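Long-range contact in Pre-mRNA-processing-splicing factor 8 (Cryptococcus neoformans var. grubii serotype A, PDB 6MX6), which carries within it an intein, a protein-splicing element of the Hint fold that probably excises itself and joins the flanking host segments: residues 112-124 with 137-148. Residues are numbered along the deposited sequence; the frame is centred on the assembly and turned at random.
Sequences QEQQKYKLFRSTD and ATLLHINSIELE
L119 and L140 face each other from antiparallel strands 117-120 and 139-147, their CB atoms 4.1 Å apart on one face of the sheet. L140 N gives a nearly straight bond to L119 O (2.8 Å, 169°); the return bond from L119 N is weak. On the same face L119 crosses I142 at a slant, its CD1 4.1 Å from I142 CG1. Branched aliphatic chains suit the two buried leucines. R121 lays its CG methylene against L140 CD1, the side chains nearly perpendicular, while its NE bonds D169 O, a place for a long chain with a polar end.

This pairing lies in the middle of a six-stranded antiparallel sheet of the Hint domain, the fold of inteins, with strands 52-56 and 70-76 as the next neighbours. On the other face, the methylenes of K118 pack on L139, CD to CD1 at 3.6 Å, and its ammonium NZ forms a salt bridge with E76. K118 runs beside H141, both pointing the same way; the imidazole can take CE obliquely while its ND1 bonds E58. The apolar L139 also sets CD2 against F120 CB, and chi1 of 64° turns the aromatic F120 ring onto Y74, which it meets edge-to-face.

Where the strands part, a water bridges Y117 O and I142 N. At the other end R121 N bonds T138 O, and the threonine hydroxyl takes the donor role a backbone N-H would have in a continuing strand pair: T138 OG1, set opposite its own backbone N (chi1 -162°), reaches R121 O at 2.6 Å from above that carbonyl's plane.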
loop_
_atom_site.group_PDB
_atom_site.type_symbol
_atom_site.label_atom_id
_atom_site.label_comp_id
_atom_site.label_asym_id
_atom_site.label_seq_id
_atom_site.Cartn_x
_atom_site.Cartn_y
_atom_site.Cartn_z
ATOM N N GLN A 112 -7.894 -19.383 -4.715
ATOM C CA GLN A 112 -7.116 -19.810 -5.867
ATOM C C GLN A 112 -6.862 -18.662 -6.832
ATOM O O GLN A 112 -5.831 -18.648 -7.513
ATOM C CB GLN A 112 -7.818 -20.958 -6.584
ATOM C CG GLN A 112 -6.851 -21.988 -7.117
ATOM C CD GLN A 112 -7.543 -23.271 -7.499
ATOM O OE1 GLN A 112 -8.551 -23.255 -8.205
ATOM N NE2 GLN A 112 -7.017 -24.394 -7.019
ATOM N N GLU A 113 -7.779 -17.697 -6.914
ATOM C CA GLU A 113 -7.488 -16.498 -7.689
ATOM C C GLU A 113 -6.556 -15.569 -6.924
ATOM O O GLU A 113 -5.630 -14.998 -7.513
ATOM C CB GLU A 113 -8.782 -15.766 -8.058
ATOM C CG GLU A 113 -9.521 -16.356 -9.245
ATOM C CD GLU A 113 -8.680 -16.363 -10.505
ATOM O OE1 GLU A 113 -8.068 -15.319 -10.824
ATOM O OE2 GLU A 113 -8.624 -17.421 -11.171
ATOM N N GLN A 114 -6.771 -15.426 -5.610
ATOM C CA GLN A 114 -5.940 -14.520 -4.819
ATOM C C GLN A 114 -4.465 -14.877 -4.931
ATOM O O GLN A 114 -3.614 -13.985 -5.021
ATOM C CB GLN A 114 -6.358 -14.546 -3.350
ATOM C CG GLN A 114 -7.694 -13.911 -3.040
ATOM C CD GLN A 114 -8.040 -14.037 -1.566
ATOM O OE1 GLN A 114 -7.666 -15.007 -0.912
ATOM N NE2 GLN A 114 -8.751 -13.056 -1.038
ATOM N N GLN A 115 -4.140 -16.176 -4.924
ATOM C CA GLN A 115 -2.733 -16.576 -4.923
ATOM C C GLN A 115 -1.987 -16.149 -6.186
ATOM O O GLN A 115 -0.750 -16.184 -6.194
ATOM C CB GLN A 115 -2.614 -18.092 -4.736
ATOM C CG GLN A 115 -3.134 -18.879 -5.922
ATOM C CD GLN A 115 -3.240 -20.362 -5.648
ATOM O OE1 GLN A 115 -3.131 -20.805 -4.504
ATOM N NE2 GLN A 115 -3.454 -21.141 -6.705
ATOM N N LYS A 116 -2.696 -15.754 -7.244
ATOM C CA LYS A 116 -2.057 -15.268 -8.463
ATOM C C LYS A 116 -1.517 -13.855 -8.320
ATOM O O LYS A 116 -0.703 -13.430 -9.149
ATOM C CB LYS A 116 -3.044 -15.295 -9.633
ATOM C CG LYS A 116 -3.586 -16.674 -9.971
ATOM C CD LYS A 116 -4.712 -16.577 -10.998
ATOM C CE LYS A 116 -5.227 -17.951 -11.397
ATOM N NZ LYS A 116 -6.272 -17.861 -12.454
ATOM N N TYR A 117 -1.957 -13.117 -7.306
ATOM C CA TYR A 117 -1.595 -11.718 -7.133
ATOM C C TYR A 117 -0.503 -11.592 -6.083
ATOM O O TYR A 117 -0.540 -12.268 -5.051
ATOM C CB TYR A 117 -2.797 -10.881 -6.697
ATOM C CG TYR A 117 -3.932 -10.805 -7.694
ATOM C CD1 TYR A 117 -4.812 -11.866 -7.861
ATOM C CD2 TYR A 117 -4.142 -9.654 -8.442
ATOM C CE1 TYR A 117 -5.858 -11.786 -8.761
ATOM C CE2 TYR A 117 -5.179 -9.565 -9.337
ATOM C CZ TYR A 117 -6.036 -10.631 -9.492
ATOM O OH TYR A 117 -7.073 -10.540 -10.387
ATOM N N LYS A 118 0.450 -10.702 -6.335
ATOM C CA LYS A 118 1.548 -10.480 -5.411
ATOM C C LYS A 118 1.741 -8.991 -5.180
ATOM O O LYS A 118 1.639 -8.194 -6.115
ATOM C CB LYS A 118 2.839 -11.112 -5.944
ATOM C CG LYS A 118 2.770 -12.636 -5.983
ATOM C CD LYS A 118 3.428 -13.199 -7.221
ATOM C CE LYS A 118 3.416 -14.718 -7.203
ATOM N NZ LYS A 118 2.027 -15.244 -7.136
ATOM N N LEU A 119 2.001 -8.621 -3.927
ATOM C CA LEU A 119 2.546 -7.305 -3.641
ATOM C C LEU A 119 4.002 -7.251 -4.111
ATOM O O LEU A 119 4.603 -8.271 -4.448
ATOM C CB LEU A 119 2.438 -6.997 -2.150
ATOM C CG LEU A 119 1.013 -6.938 -1.591
ATOM C CD1 LEU A 119 1.032 -6.887 -0.059
ATOM C CD2 LEU A 119 0.292 -5.722 -2.150
ATOM N N PHE A 120 4.577 -6.049 -4.148
ATOM C CA PHE A 120 5.955 -5.973 -4.614
ATOM C C PHE A 120 6.655 -4.744 -4.060
ATOM O O PHE A 120 6.027 -3.768 -3.642
ATOM C CB PHE A 120 6.038 -5.981 -6.144
ATOM C CG PHE A 120 5.396 -4.802 -6.805
ATOM C CD1 PHE A 120 4.030 -4.766 -7.013
ATOM C CD2 PHE A 120 6.164 -3.735 -7.248
ATOM C CE1 PHE A 120 3.437 -3.683 -7.643
ATOM C CE2 PHE A 120 5.578 -2.647 -7.875
ATOM C CZ PHE A 120 4.214 -2.622 -8.073
ATOM N N ARG A 121 7.981 -4.819 -4.073
ATOM C CA ARG A 121 8.863 -3.735 -3.692
ATOM C C ARG A 121 9.592 -3.239 -4.932
ATOM O O ARG A 121 9.725 -3.955 -5.926
ATOM C CB ARG A 121 9.868 -4.189 -2.629
ATOM C CG ARG A 121 9.272 -5.037 -1.516
ATOM C CD ARG A 121 10.355 -5.829 -0.784
ATOM N NE ARG A 121 11.161 -4.961 0.066
ATOM C CZ ARG A 121 12.137 -5.383 0.864
ATOM N NH1 ARG A 121 12.432 -6.674 0.929
ATOM N NH2 ARG A 121 12.818 -4.515 1.600
ATOM N N SER A 122 10.065 -1.999 -4.872
ATOM C CA SER A 122 10.723 -1.405 -6.025
ATOM C C SER A 122 12.150 -1.927 -6.142
ATOM O O SER A 122 12.945 -1.808 -5.203
ATOM C CB SER A 122 10.728 0.117 -5.921
ATOM O OG SER A 122 11.710 0.548 -4.998
ATOM N N THR A 123 12.473 -2.503 -7.296
ATOM C CA THR A 123 13.821 -3.005 -7.526
ATOM C C THR A 123 14.827 -1.864 -7.438
ATOM O O THR A 123 14.640 -0.805 -8.045
ATOM C CB THR A 123 13.904 -3.687 -8.889
ATOM O OG1 THR A 123 12.671 -4.367 -9.157
ATOM C CG2 THR A 123 15.049 -4.694 -8.905
ATOM N N ASP A 124 15.886 -2.083 -6.662
ATOM C CA ASP A 124 16.919 -1.075 -6.426
ATOM C C ASP A 124 16.326 0.188 -5.805
ATOM O O ASP A 124 15.554 0.118 -4.844
ATOM C CB ASP A 124 17.653 -0.735 -7.729
ATOM C CG ASP A 124 19.113 -0.388 -7.504
ATOM O OD1 ASP A 124 19.643 -0.704 -6.417
ATOM O OD2 ASP A 124 19.729 0.198 -8.418
ATOM N N ALA A 137 14.230 -11.645 -4.516
ATOM C CA ALA A 137 12.789 -11.849 -4.606
ATOM C C ALA A 137 12.033 -10.585 -4.195
ATOM O O ALA A 137 11.841 -10.320 -3.008
ATOM C CB ALA A 137 12.366 -13.031 -3.741
ATOM N N THR A 138 11.606 -9.808 -5.188
ATOM C CA THR A 138 10.910 -8.552 -4.948
ATOM C C THR A 138 9.393 -8.704 -4.924
ATOM O O THR A 138 8.693 -7.725 -4.650
ATOM C CB THR A 138 11.312 -7.517 -6.006
ATOM O OG1 THR A 138 10.976 -6.203 -5.544
ATOM C CG2 THR A 138 10.600 -7.783 -7.325
ATOM N N LEU A 139 8.869 -9.890 -5.210
ATOM C CA LEU A 139 7.443 -10.156 -5.077
ATOM C C LEU A 139 7.163 -10.705 -3.686
ATOM O O LEU A 139 7.953 -11.477 -3.132
ATOM C CB LEU A 139 6.956 -11.150 -6.132
ATOM C CG LEU A 139 7.001 -10.752 -7.605
ATOM C CD1 LEU A 139 6.563 -11.926 -8.462
ATOM C CD2 LEU A 139 6.128 -9.540 -7.883
ATOM N N LEU A 140 6.038 -10.290 -3.121
ATOM C CA LEU A 140 5.617 -10.702 -1.793
ATOM C C LEU A 140 4.315 -11.479 -1.908
ATOM O O LEU A 140 3.389 -11.053 -2.606
ATOM C CB LEU A 140 5.440 -9.491 -0.873
ATOM C CG LEU A 140 6.627 -8.539 -0.846
ATOM C CD1 LEU A 140 6.264 -7.297 -0.062
ATOM C CD2 LEU A 140 7.837 -9.228 -0.238
ATOM N N HIS A 141 4.243 -12.603 -1.211
ATOM C CA HIS A 141 3.102 -13.497 -1.270
ATOM C C HIS A 141 2.224 -13.220 -0.059
ATOM O O HIS A 141 2.703 -13.253 1.078
ATOM C CB HIS A 141 3.569 -14.951 -1.291
ATOM C CG HIS A 141 4.531 -15.250 -2.399
ATOM N ND1 HIS A 141 5.879 -14.969 -2.312
ATOM C CD2 HIS A 141 4.335 -15.779 -3.630
ATOM C CE1 HIS A 141 6.473 -15.324 -3.437
ATOM N NE2 HIS A 141 5.558 -15.816 -4.253
ATOM N N ILE A 142 0.956 -12.935 -0.303
ATOM C CA ILE A 142 0.035 -12.650 0.787
ATOM C C ILE A 142 -0.348 -13.958 1.468
ATOM O O ILE A 142 -0.781 -14.912 0.813
ATOM C CB ILE A 142 -1.198 -11.899 0.267
ATOM C CG1 ILE A 142 -0.773 -10.514 -0.221
ATOM C CG2 ILE A 142 -2.250 -11.792 1.352
ATOM C CD1 ILE A 142 -1.919 -9.687 -0.749
ATOM N N ASN A 143 -0.188 -14.006 2.786
ATOM C CA ASN A 143 -0.580 -15.174 3.560
ATOM C C ASN A 143 -1.983 -15.043 4.132
ATOM O O ASN A 143 -2.712 -16.037 4.211
ATOM C CB ASN A 143 0.418 -15.420 4.696
ATOM C CG ASN A 143 0.169 -16.734 5.414
ATOM O OD1 ASN A 143 0.017 -17.784 4.782
ATOM N ND2 ASN A 143 0.116 -16.681 6.739
ATOM N N SER A 144 -2.386 -13.841 4.535
ATOM C CA SER A 144 -3.733 -13.684 5.067
ATOM C C SER A 144 -4.189 -12.251 4.876
ATOM O O SER A 144 -3.377 -11.327 4.819
ATOM C CB SER A 144 -3.821 -14.069 6.553
ATOM O OG SER A 144 -2.967 -13.267 7.346
ATOM N N ILE A 145 -5.501 -12.075 4.767
ATOM C CA ILE A 145 -6.087 -10.743 4.730
ATOM C C ILE A 145 -7.381 -10.827 5.520
ATOM O O ILE A 145 -8.239 -11.668 5.224
ATOM C CB ILE A 145 -6.319 -10.224 3.294
ATOM C CG1 ILE A 145 -6.925 -8.814 3.322
ATOM C CG2 ILE A 145 -7.167 -11.196 2.469
ATOM C CD1 ILE A 145 -6.811 -8.061 1.993
ATOM N N GLU A 146 -7.484 -10.034 6.579
ATOM C CA GLU A 146 -8.605 -10.207 7.498
ATOM C C GLU A 146 -9.124 -8.863 7.963
ATOM O O GLU A 146 -8.344 -7.943 8.191
ATOM C CB GLU A 146 -8.206 -11.035 8.731
ATOM C CG GLU A 146 -7.779 -12.483 8.455
ATOM C CD GLU A 146 -8.932 -13.362 7.980
ATOM O OE1 GLU A 146 -10.106 -12.948 8.104
ATOM O OE2 GLU A 146 -8.662 -14.476 7.487
ATOM N N LEU A 147 -10.439 -8.767 8.145
ATOM C CA LEU A 147 -11.019 -7.565 8.725
ATOM C C LEU A 147 -10.725 -7.524 10.217
ATOM O O LEU A 147 -10.905 -8.523 10.922
ATOM C CB LEU A 147 -12.530 -7.539 8.479
ATOM C CG LEU A 147 -13.313 -6.363 9.069
ATOM C CD1 LEU A 147 -13.048 -5.088 8.294
ATOM C CD2 LEU A 147 -14.804 -6.680 9.077
ATOM N N GLU A 148 -10.259 -6.376 10.699
ATOM C CA GLU A 148 -9.977 -6.226 12.119
ATOM C C GLU A 148 -11.258 -6.006 12.910
ATOM O O GLU A 148 -12.246 -5.467 12.405
ATOM C CB GLU A 148 -9.016 -5.072 12.350
ATOM C CG GLU A 148 -7.660 -5.336 11.776
ATOM C CD GLU A 148 -6.609 -4.581 12.518
ATOM O OE1 GLU A 148 -6.800 -3.358 12.677
ATOM O OE2 GLU A 148 -5.616 -5.205 12.958
HETATM O O HOH W 1 -0.131 -13.364 -2.827
#